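Local coordinates for De novo designed switch protein caging a hemagglutinin binder (sCageHA267_1S) (Synthetic construct, PDB 7CBC), which acts as a designed six-helical switch that cages a hemagglutinin binder, probably to serve as a sensing module in an artificial biosensor, at residues E138-L143 against A147-A152; A44-D49 against E247-I252; Q130-R135 against E154-R159; Q34-E39 against K61-E66. One frame throughout, in Å; residues are numbered along the deposited sequence.

All four contacts lie on the same side of the chain's centre in a six-helix bundle. Interactions 1 and 3 both pair helix 99-142 with helix 146-190. Interaction 1 sits at the surface beside the hairpin loop, and interaction 3 is buried further along. Interactions 2 and 4 share helix 3-46, which meets helix 245-268 in the first and helix 50-93 in the partly buried second. None has a hydrogen bond across its segments. Interaction 1 is all leucine, isoleucine, threonine and alanine packing. Interaction 2, also at the surface, brings opposite charges near each other, beyond salt-bridge distance. Interactions 3 and 4 each rest on one leucine, set against a long basic side chain and a small residue.

Interaction 1: E138-L143 against A147-A152; sequences ELLVKL and ATIREA
Leu139, Leu140 and Leu143 face Thr148, Ile149 and Ala152 at the closed end of an antiparallel helical hairpin in the bundle. The short helical segments run at 173° to each other, and their axes come within 9.8 Å. The side-chain contacts are apolar, and no hydrogen bond crosses.

Ile149 takes two leucines. Its CG2 meets Leu140 CD2 at 3.8 Å, and these two side chains cross at about a right angle. Its CG1 lies 4.0 Å from Leu143 CB. CG1, beside the backbone N (chi1 -75°), faces Leu143, and CG2, beside the carbonyl carbon, faces Leu140.

Ala152, one turn on from Thr148, fills the next position. Its CB receives Leu139 CD2 at 3.9 Å, while Leu140 CD2 stays further off at 4.4 Å.

Leu143, in the turn-side part of the first arm, rests its CD1 3.6 Å from the backbone Thr148 O. Thr148 OG1 is hydrogen-bonded to Asp145 O, just before its helix.

The polar groups of the first arm look toward helix 50-93. Glu138 OE2 forms a salt bridge with Arg54 and a weak, long ion pair with Lys61. Lys142 folds back along its own helix. Its NZ gives a 2.9 Å hydrogen bond to Glu138 O, from above the carbonyl plane and with a C=O...N angle of 130°.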
# COMPACT_ATOMS: atom_id res chain seq x y z
N GLU A 138 15.51 22.57 7.29
CA GLU A 138 16.16 23.71 6.65
C GLU A 138 15.87 25.01 7.39
O GLU A 138 16.78 25.82 7.63
CB GLU A 138 15.67 23.77 5.20
CG GLU A 138 16.34 24.72 4.25
CD GLU A 138 15.78 24.53 2.84
OE1 GLU A 138 14.56 24.68 2.66
OE2 GLU A 138 16.56 24.22 1.91
N LEU A 139 14.61 25.23 7.76
CA LEU A 139 14.26 26.44 8.49
C LEU A 139 14.67 26.37 9.95
O LEU A 139 15.00 27.40 10.55
CB LEU A 139 12.76 26.69 8.38
CG LEU A 139 12.28 28.12 8.59
CD1 LEU A 139 12.44 28.93 7.31
CD2 LEU A 139 10.82 28.10 9.04
N LEU A 140 14.69 25.17 10.54
CA LEU A 140 15.04 25.07 11.96
C LEU A 140 16.52 25.36 12.20
O LEU A 140 16.88 25.88 13.27
CB LEU A 140 14.67 23.69 12.51
CG LEU A 140 13.18 23.55 12.89
CD1 LEU A 140 12.83 22.14 13.33
CD2 LEU A 140 12.76 24.56 13.94
N VAL A 141 17.40 25.05 11.24
CA VAL A 141 18.82 25.26 11.50
C VAL A 141 19.19 26.74 11.47
O VAL A 141 20.18 27.15 12.10
CB VAL A 141 19.67 24.44 10.51
CG1 VAL A 141 19.44 22.96 10.71
CG2 VAL A 141 19.38 24.85 9.09
N LYS A 142 18.43 27.57 10.75
CA LYS A 142 18.70 29.00 10.70
C LYS A 142 18.10 29.77 11.88
O LYS A 142 18.55 30.89 12.16
CB LYS A 142 18.16 29.62 9.41
CG LYS A 142 18.25 28.75 8.18
CD LYS A 142 17.98 29.56 6.91
CE LYS A 142 17.70 28.65 5.71
NZ LYS A 142 18.42 27.35 5.81
N LEU A 143 17.10 29.23 12.55
CA LEU A 143 16.41 29.94 13.61
C LEU A 143 17.00 29.57 14.96
O LEU A 143 17.45 28.44 15.17
CB LEU A 143 14.90 29.63 13.60
CG LEU A 143 14.16 29.92 12.29
CD1 LEU A 143 12.69 29.51 12.40
CD2 LEU A 143 14.29 31.38 11.87
N ALA A 147 10.49 31.03 20.01
CA ALA A 147 9.13 31.29 19.56
C ALA A 147 8.99 31.01 18.07
O ALA A 147 8.01 30.39 17.63
CB ALA A 147 8.73 32.73 19.87
N THR A 148 9.95 31.48 17.27
CA THR A 148 9.91 31.24 15.83
C THR A 148 10.20 29.79 15.49
O THR A 148 9.73 29.29 14.47
CB THR A 148 10.92 32.16 15.15
OG1 THR A 148 12.17 32.06 15.85
CG2 THR A 148 10.43 33.61 15.18
N ILE A 149 11.01 29.12 16.32
CA ILE A 149 11.22 27.68 16.20
C ILE A 149 9.90 26.94 16.40
O ILE A 149 9.56 26.02 15.65
CB ILE A 149 12.27 27.21 17.22
CG1 ILE A 149 13.69 27.60 16.80
CG2 ILE A 149 12.13 25.71 17.49
CD1 ILE A 149 14.72 27.17 17.82
N ARG A 150 9.16 27.33 17.43
CA ARG A 150 7.92 26.63 17.72
C ARG A 150 6.85 26.95 16.67
O ARG A 150 6.08 26.06 16.28
CB ARG A 150 7.44 26.99 19.12
CG ARG A 150 6.00 26.72 19.30
CD ARG A 150 5.87 25.26 19.59
NE ARG A 150 4.56 24.92 20.06
CZ ARG A 150 4.24 24.92 21.35
NH1 ARG A 150 5.15 25.26 22.26
NH2 ARG A 150 3.00 24.61 21.74
N GLU A 151 6.82 28.19 16.19
CA GLU A 151 5.91 28.52 15.09
C GLU A 151 6.15 27.60 13.89
O GLU A 151 5.20 27.15 13.25
CB GLU A 151 6.08 29.98 14.67
CG GLU A 151 5.28 30.36 13.43
CD GLU A 151 5.61 31.76 12.91
OE1 GLU A 151 6.37 32.50 13.57
OE2 GLU A 151 5.10 32.13 11.82
N ALA A 152 7.42 27.30 13.60
CA ALA A 152 7.73 26.40 12.50
C ALA A 152 7.31 24.96 12.82
O ALA A 152 6.84 24.24 11.94
CB ALA A 152 9.22 26.47 12.18

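Interaction 2: A44-D49 against E247-I252; sequences AVELTD and EARKAI
The end of helix 3-46 meets the first turns of helix 245-268, the last helix of the bundle, through Val45. This valine points at the neighbouring helix and splits its two methyls between residues one turn apart. CG1 stands anti to the backbone N (chi1 169°) and reaches Ala248 CB at 4.3 Å. CG2 lies 4.3 Å from Ile252 CD1. Both distances are on the long side for methyl packing.

In switch designs of this type the last bundle helix is the latch that carries the caged element. Helix 245-268 probably has that role. The contact lays its first turns against the end of helix 3-46.

Glu46 and Arg249 lie at the more exposed edge. The arginine chain runs extended from CG to NE and crosses the glutamate at about a right angle. Its NH1 comes 3.6 Å from Glu46 CG, so it meets the aliphatic part of the chain. The charged atoms do not pair: Glu46 OE2 remains 4.5 Å from Arg249 NH1, and the carboxylate and guanidinium planes are 55° apart. Arg249 NE also has a weak, long ion pair with Asp246. Leu242, in the preceding loop, packs on both Val45 and Ala248.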
# COMPACT_ATOMS: atom_id res chain seq x y z
N ALA A 44 21.75 17.90 11.23
CA ALA A 44 21.35 19.25 11.61
C ALA A 44 21.68 19.56 13.06
O ALA A 44 21.75 20.74 13.42
CB ALA A 44 19.85 19.43 11.37
N VAL A 45 21.84 18.54 13.90
CA VAL A 45 22.30 18.76 15.27
C VAL A 45 23.75 19.21 15.28
O VAL A 45 24.15 20.08 16.08
CB VAL A 45 22.09 17.47 16.10
CG1 VAL A 45 22.79 17.57 17.44
CG2 VAL A 45 20.61 17.19 16.29
N GLU A 46 24.57 18.67 14.37
CA GLU A 46 26.00 18.96 14.33
C GLU A 46 26.30 20.25 13.56
O GLU A 46 26.85 21.21 14.12
CB GLU A 46 26.72 17.78 13.67
CG GLU A 46 27.40 16.85 14.65
CD GLU A 46 28.55 16.12 14.01
OE1 GLU A 46 29.71 16.55 14.23
OE2 GLU A 46 28.30 15.14 13.27
N LEU A 47 25.94 20.29 12.28
CA LEU A 47 26.46 21.30 11.36
C LEU A 47 25.94 22.70 11.67
O LEU A 47 24.78 22.89 12.02
CB LEU A 47 26.11 20.92 9.91
N THR A 48 26.84 23.68 11.54
CA THR A 48 26.53 25.10 11.61
C THR A 48 27.02 25.87 10.38
O THR A 48 26.46 26.93 10.08
CB THR A 48 27.16 25.73 12.86
OG1 THR A 48 26.66 27.06 13.02
CG2 THR A 48 28.66 25.75 12.75
N ASP A 49 28.05 25.39 9.70
CA ASP A 49 28.53 25.90 8.42
C ASP A 49 27.34 26.21 7.48
O ASP A 49 26.55 25.29 7.17
CB ASP A 49 29.42 24.82 7.80
CG ASP A 49 30.34 25.34 6.71
OD1 ASP A 49 30.06 26.42 6.12
OD2 ASP A 49 31.36 24.68 6.44
N GLU A 247 22.67 13.96 24.10
CA GLU A 247 21.34 13.46 24.40
C GLU A 247 20.41 13.60 23.20
O GLU A 247 19.53 12.75 23.00
CB GLU A 247 20.77 14.19 25.61
CG GLU A 247 19.71 13.41 26.38
CD GLU A 247 20.30 12.24 27.16
OE1 GLU A 247 19.66 11.16 27.17
OE2 GLU A 247 21.38 12.39 27.75
N ALA A 248 20.59 14.64 22.38
CA ALA A 248 19.83 14.74 21.14
C ALA A 248 20.15 13.57 20.21
O ALA A 248 19.25 13.04 19.54
CB ALA A 248 20.11 16.07 20.44
N ARG A 249 21.42 13.15 20.15
CA ARG A 249 21.79 12.05 19.27
C ARG A 249 21.16 10.73 19.71
O ARG A 249 20.88 9.88 18.86
CB ARG A 249 23.31 11.90 19.22
CG ARG A 249 24.05 13.16 18.78
CD ARG A 249 25.46 13.20 19.38
NE ARG A 249 25.95 14.56 19.60
CZ ARG A 249 26.64 15.26 18.71
NH1 ARG A 249 26.91 14.73 17.52
NH2 ARG A 249 27.05 16.49 19.00
N LYS A 250 20.91 10.55 21.00
CA LYS A 250 20.29 9.32 21.47
C LYS A 250 18.76 9.34 21.38
O LYS A 250 18.15 8.27 21.31
CB LYS A 250 20.73 9.01 22.90
CG LYS A 250 21.49 7.69 23.02
CD LYS A 250 21.75 7.30 24.47
CE LYS A 250 22.31 5.89 24.56
NZ LYS A 250 23.55 5.70 23.73
N ALA A 251 18.13 10.52 21.39
CA ALA A 251 16.72 10.59 21.03
C ALA A 251 16.51 10.22 19.57
O ALA A 251 15.44 9.71 19.20
CB ALA A 251 16.17 11.99 21.30
N ILE A 252 17.52 10.46 18.73
CA ILE A 252 17.47 10.00 17.35
C ILE A 252 17.66 8.49 17.29
O ILE A 252 16.94 7.79 16.57
CB ILE A 252 18.54 10.73 16.51
CG1 ILE A 252 18.19 12.22 16.40
CG2 ILE A 252 18.70 10.08 15.16
CD1 ILE A 252 19.35 13.07 15.96

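Interaction 3: Q130-R135 against E154-R159; sequences QELNIR and EHAKRR
Arg135 sets one guanidinium face over the backbone of Leu132, the leucine that bridges to Ala156 and Arg159. Leu132 CA lies 4.3 Å above that plane, offset toward its rim. At the edge, in the plane, sits the Glu131 carboxylate carbon CD. The ion pair there is long, with Arg135 NH2 and Glu131 OE2 3.6 Å apart. On the other helix, Arg158 turns a guanidinium face to its own backbone. Glu154 O is 4.2 Å above it, again offset to the rim.

The packing across the helices is carried by the two methyls of Leu132. Its CG is anti to the backbone N (chi1 175°), and the side chain extends toward helix 146-190. CD2 comes 3.6 Å from the backbone Ala156 O and 4.4 Å from Ala156 CB. This carbonyl takes a hydrogen bond from Ser160 OG, one turn later; the methyl only packs. CD1 touches Arg159 CB at 4.0 Å. The arginine chain then bends at chi2 and chi3. Leu132 thus meets only the root of Arg159.

This buried contact belongs to the same antiparallel hairpin of the six-helix bundle as 138-143 with 147-152. Helix 195-239 packs beside both arms: Gln229 touches Leu132 and accepts a hydrogen bond at OE1 from Asn133 ND2, and Leu233 touches Ala156. From helix 50-93, Ile57 and Lys61 pack against Ile134.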
# COMPACT_ATOMS: atom_id res chain seq x y z
N GLN A 130 7.68 14.34 3.03
CA GLN A 130 9.13 14.43 2.90
C GLN A 130 9.58 15.86 2.64
O GLN A 130 10.46 16.40 3.33
CB GLN A 130 9.64 13.52 1.80
CG GLN A 130 11.16 13.40 1.77
CD GLN A 130 11.69 12.50 2.87
OE1 GLN A 130 10.95 12.07 3.76
NE2 GLN A 130 12.99 12.19 2.82
N GLU A 131 8.99 16.50 1.63
CA GLU A 131 9.32 17.89 1.33
C GLU A 131 9.08 18.78 2.54
O GLU A 131 9.93 19.62 2.89
CB GLU A 131 8.50 18.34 0.12
CG GLU A 131 8.31 19.84 0.01
CD GLU A 131 7.26 20.19 -1.04
OE1 GLU A 131 6.37 19.34 -1.28
OE2 GLU A 131 7.32 21.30 -1.61
N LEU A 132 7.95 18.59 3.21
CA LEU A 132 7.69 19.28 4.47
C LEU A 132 8.78 19.00 5.48
O LEU A 132 9.24 19.92 6.17
CB LEU A 132 6.33 18.84 5.03
CG LEU A 132 6.03 19.42 6.41
CD1 LEU A 132 5.47 20.81 6.24
CD2 LEU A 132 5.06 18.54 7.15
N ASN A 133 9.21 17.74 5.59
CA ASN A 133 10.20 17.42 6.62
C ASN A 133 11.56 18.01 6.30
O ASN A 133 12.32 18.36 7.21
CB ASN A 133 10.28 15.91 6.80
CG ASN A 133 9.05 15.34 7.47
OD1 ASN A 133 8.40 16.02 8.27
ND2 ASN A 133 8.70 14.10 7.13
N ILE A 134 11.90 18.15 5.01
CA ILE A 134 13.17 18.77 4.65
C ILE A 134 13.12 20.27 4.91
O ILE A 134 14.05 20.85 5.48
CB ILE A 134 13.49 18.47 3.18
CG1 ILE A 134 13.49 16.96 2.95
CG2 ILE A 134 14.84 19.06 2.82
CD1 ILE A 134 13.73 16.57 1.51
N ARG A 135 12.04 20.91 4.47
CA ARG A 135 11.88 22.35 4.67
C ARG A 135 11.91 22.69 6.15
O ARG A 135 12.49 23.71 6.55
CB ARG A 135 10.57 22.81 4.03
CG ARG A 135 10.49 24.31 3.77
CD ARG A 135 9.10 24.76 3.35
NE ARG A 135 8.42 23.84 2.43
CZ ARG A 135 7.20 23.36 2.63
NH1 ARG A 135 6.51 23.71 3.71
NH2 ARG A 135 6.65 22.52 1.74
N GLU A 154 4.83 24.03 14.94
CA GLU A 154 3.37 24.01 14.89
C GLU A 154 2.86 23.99 13.45
O GLU A 154 1.85 23.35 13.14
CB GLU A 154 2.80 25.20 15.66
CG GLU A 154 2.96 25.09 17.17
CD GLU A 154 2.07 24.02 17.78
OE1 GLU A 154 0.95 23.82 17.25
OE2 GLU A 154 2.48 23.38 18.77
N HIS A 155 3.56 24.70 12.56
CA HIS A 155 3.15 24.68 11.16
C HIS A 155 3.36 23.29 10.55
O HIS A 155 2.49 22.79 9.82
CB HIS A 155 3.92 25.73 10.37
CG HIS A 155 3.50 25.84 8.95
ND1 HIS A 155 3.94 24.98 7.97
CD2 HIS A 155 2.65 26.70 8.34
CE1 HIS A 155 3.39 25.30 6.81
NE2 HIS A 155 2.59 26.34 7.01
N ALA A 156 4.49 22.65 10.86
CA ALA A 156 4.76 21.30 10.38
C ALA A 156 3.75 20.30 10.92
O ALA A 156 3.31 19.40 10.20
CB ALA A 156 6.18 20.87 10.77
N LYS A 157 3.39 20.43 12.20
CA LYS A 157 2.35 19.59 12.77
C LYS A 157 1.03 19.75 12.02
O LYS A 157 0.41 18.76 11.61
CB LYS A 157 2.19 19.91 14.25
CG LYS A 157 0.96 19.31 14.92
CD LYS A 157 0.96 19.65 16.40
CE LYS A 157 -0.17 18.95 17.14
NZ LYS A 157 -0.06 19.17 18.61
N ARG A 158 0.61 21.00 11.79
CA ARG A 158 -0.68 21.24 11.14
C ARG A 158 -0.68 20.67 9.72
O ARG A 158 -1.61 19.95 9.34
CB ARG A 158 -1.01 22.73 11.13
CG ARG A 158 -1.96 23.17 10.00
CD ARG A 158 -2.24 24.68 10.00
NE ARG A 158 -1.03 25.47 10.27
CZ ARG A 158 -0.92 26.35 11.27
NH1 ARG A 158 -1.94 26.56 12.09
NH2 ARG A 158 0.22 27.00 11.45
N ARG A 159 0.35 21.00 8.93
CA ARG A 159 0.39 20.55 7.54
C ARG A 159 0.49 19.03 7.44
O ARG A 159 -0.14 18.43 6.58
CB ARG A 159 1.55 21.20 6.80
CG ARG A 159 1.14 22.34 5.89
CD ARG A 159 0.10 21.86 4.86
NE ARG A 159 0.69 21.41 3.60
CZ ARG A 159 0.02 20.78 2.63
NH1 ARG A 159 -1.27 20.51 2.78
NH2 ARG A 159 0.65 20.41 1.52

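Interaction 4: Q34-E39 against K61-E66; sequences QELNLE and KDKSKE
Leu36 packs mainly through CD1 against Lys63 and Ser64, joining helix 3-46 to helix 50-93, the two arms of the bundle's first hairpin. No hydrogen bond crosses between the segments.

The apolar part is leucine on lysine chain. Leu36 CD1 lies 3.6 Å from Lys63 CD and 3.8 Å from Lys63 CB. The two side chains cross at about a right angle. Lys63 bends at chi2 (-70°), which keeps its CB, CG and CD all near the methyl. The lysine therefore offers its aliphatic length to the leucine.

The polar neighbour is Ser64. Its OG lies 3.8 Å from Leu36 CD1, a plain van der Waals approach. This buried OG stands beside its own backbone N (chi1 -63°) and has two polar partners, a hydrogen bond with Val60 O one turn earlier and a probable one with Gln130 NE2.

Val60 and Ile67 of helix 50-93 also touch Leu36, and Ile134 of helix 99-142 lies against Ser64. Gln34 NE2 of helix 3-46 is hydrogen-bonded to Asn232 OD1 of helix 195-239 and to Ser259 OG of helix 245-268.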
# COMPACT_ATOMS: atom_id res chain seq x y z
N GLN A 34 12.30 7.62 5.29
CA GLN A 34 12.45 7.80 6.73
C GLN A 34 13.91 7.72 7.14
O GLN A 34 14.39 8.51 7.97
CB GLN A 34 11.64 6.74 7.48
CG GLN A 34 11.75 6.83 8.99
CD GLN A 34 11.04 8.04 9.54
OE1 GLN A 34 10.56 8.89 8.79
NE2 GLN A 34 10.94 8.11 10.86
N GLU A 35 14.63 6.75 6.57
CA GLU A 35 16.05 6.60 6.85
C GLU A 35 16.82 7.88 6.54
O GLU A 35 17.70 8.30 7.30
CB GLU A 35 16.59 5.41 6.06
CG GLU A 35 17.95 4.94 6.49
CD GLU A 35 18.37 3.65 5.82
OE1 GLU A 35 17.52 3.00 5.13
OE2 GLU A 35 19.55 3.30 6.00
N LEU A 36 16.46 8.53 5.42
CA LEU A 36 17.06 9.82 5.08
C LEU A 36 16.66 10.91 6.06
O LEU A 36 17.50 11.73 6.47
CB LEU A 36 16.66 10.24 3.66
CG LEU A 36 17.13 9.36 2.51
CD1 LEU A 36 16.83 10.09 1.21
CD2 LEU A 36 18.62 9.05 2.66
N ASN A 37 15.38 10.98 6.41
CA ASN A 37 14.95 12.04 7.32
C ASN A 37 15.68 11.94 8.66
O ASN A 37 16.13 12.96 9.20
CB ASN A 37 13.44 12.01 7.52
CG ASN A 37 12.93 13.23 8.26
OD1 ASN A 37 12.74 14.30 7.67
ND2 ASN A 37 12.72 13.09 9.56
N LEU A 38 15.81 10.73 9.20
CA LEU A 38 16.51 10.59 10.48
C LEU A 38 17.96 11.04 10.34
O LEU A 38 18.47 11.77 11.20
CB LEU A 38 16.42 9.16 10.98
CG LEU A 38 15.00 8.75 11.38
CD1 LEU A 38 15.03 7.41 12.10
CD2 LEU A 38 14.34 9.82 12.25
N GLU A 39 18.62 10.62 9.26
CA GLU A 39 19.99 11.04 9.01
C GLU A 39 20.10 12.55 8.89
O GLU A 39 21.06 13.15 9.39
CB GLU A 39 20.51 10.36 7.75
CG GLU A 39 20.74 8.88 7.90
CD GLU A 39 22.20 8.56 8.15
OE1 GLU A 39 23.06 9.34 7.67
OE2 GLU A 39 22.49 7.55 8.81
N LYS A 61 17.40 16.34 -0.60
CA LYS A 61 16.30 16.62 -1.51
C LYS A 61 16.42 15.77 -2.77
O LYS A 61 15.52 15.00 -3.10
CB LYS A 61 16.23 18.10 -1.85
CG LYS A 61 15.55 18.94 -0.78
CD LYS A 61 15.37 20.37 -1.23
CE LYS A 61 14.69 21.21 -0.16
NZ LYS A 61 14.75 22.67 -0.47
N ASP A 62 17.55 15.90 -3.47
CA ASP A 62 17.74 15.11 -4.68
C ASP A 62 17.61 13.61 -4.40
O ASP A 62 17.00 12.88 -5.18
CB ASP A 62 19.09 15.42 -5.32
CG ASP A 62 19.20 16.87 -5.78
OD1 ASP A 62 18.15 17.47 -6.12
OD2 ASP A 62 20.34 17.41 -5.81
N LYS A 63 18.15 13.14 -3.27
CA LYS A 63 18.03 11.72 -2.97
C LYS A 63 16.58 11.32 -2.74
O LYS A 63 16.15 10.25 -3.18
CB LYS A 63 18.89 11.36 -1.75
CG LYS A 63 19.55 9.96 -1.82
CD LYS A 63 18.53 8.80 -1.70
CE LYS A 63 19.16 7.41 -1.96
NZ LYS A 63 18.35 6.24 -1.44
N SER A 64 15.80 12.17 -2.06
CA SER A 64 14.39 11.89 -1.84
C SER A 64 13.61 11.85 -3.15
O SER A 64 12.75 10.98 -3.34
CB SER A 64 13.79 12.93 -0.90
OG SER A 64 14.41 12.86 0.37
N LYS A 65 13.87 12.80 -4.04
CA LYS A 65 13.11 12.85 -5.28
C LYS A 65 13.41 11.65 -6.16
O LYS A 65 12.53 11.16 -6.88
CB LYS A 65 13.37 14.16 -6.03
CG LYS A 65 12.54 15.35 -5.50
CD LYS A 65 13.34 16.26 -4.57
CE LYS A 65 12.48 16.94 -3.49
NZ LYS A 65 11.97 16.01 -2.42
N GLU A 66 14.64 11.13 -6.08
CA GLU A 66 14.96 9.90 -6.79
C GLU A 66 14.16 8.73 -6.23
O GLU A 66 13.56 7.95 -6.98
CB GLU A 66 16.46 9.65 -6.73
CG GLU A 66 16.91 8.38 -7.45
CD GLU A 66 16.52 8.37 -8.93
OE1 GLU A 66 16.26 9.45 -9.51
OE2 GLU A 66 16.47 7.26 -9.51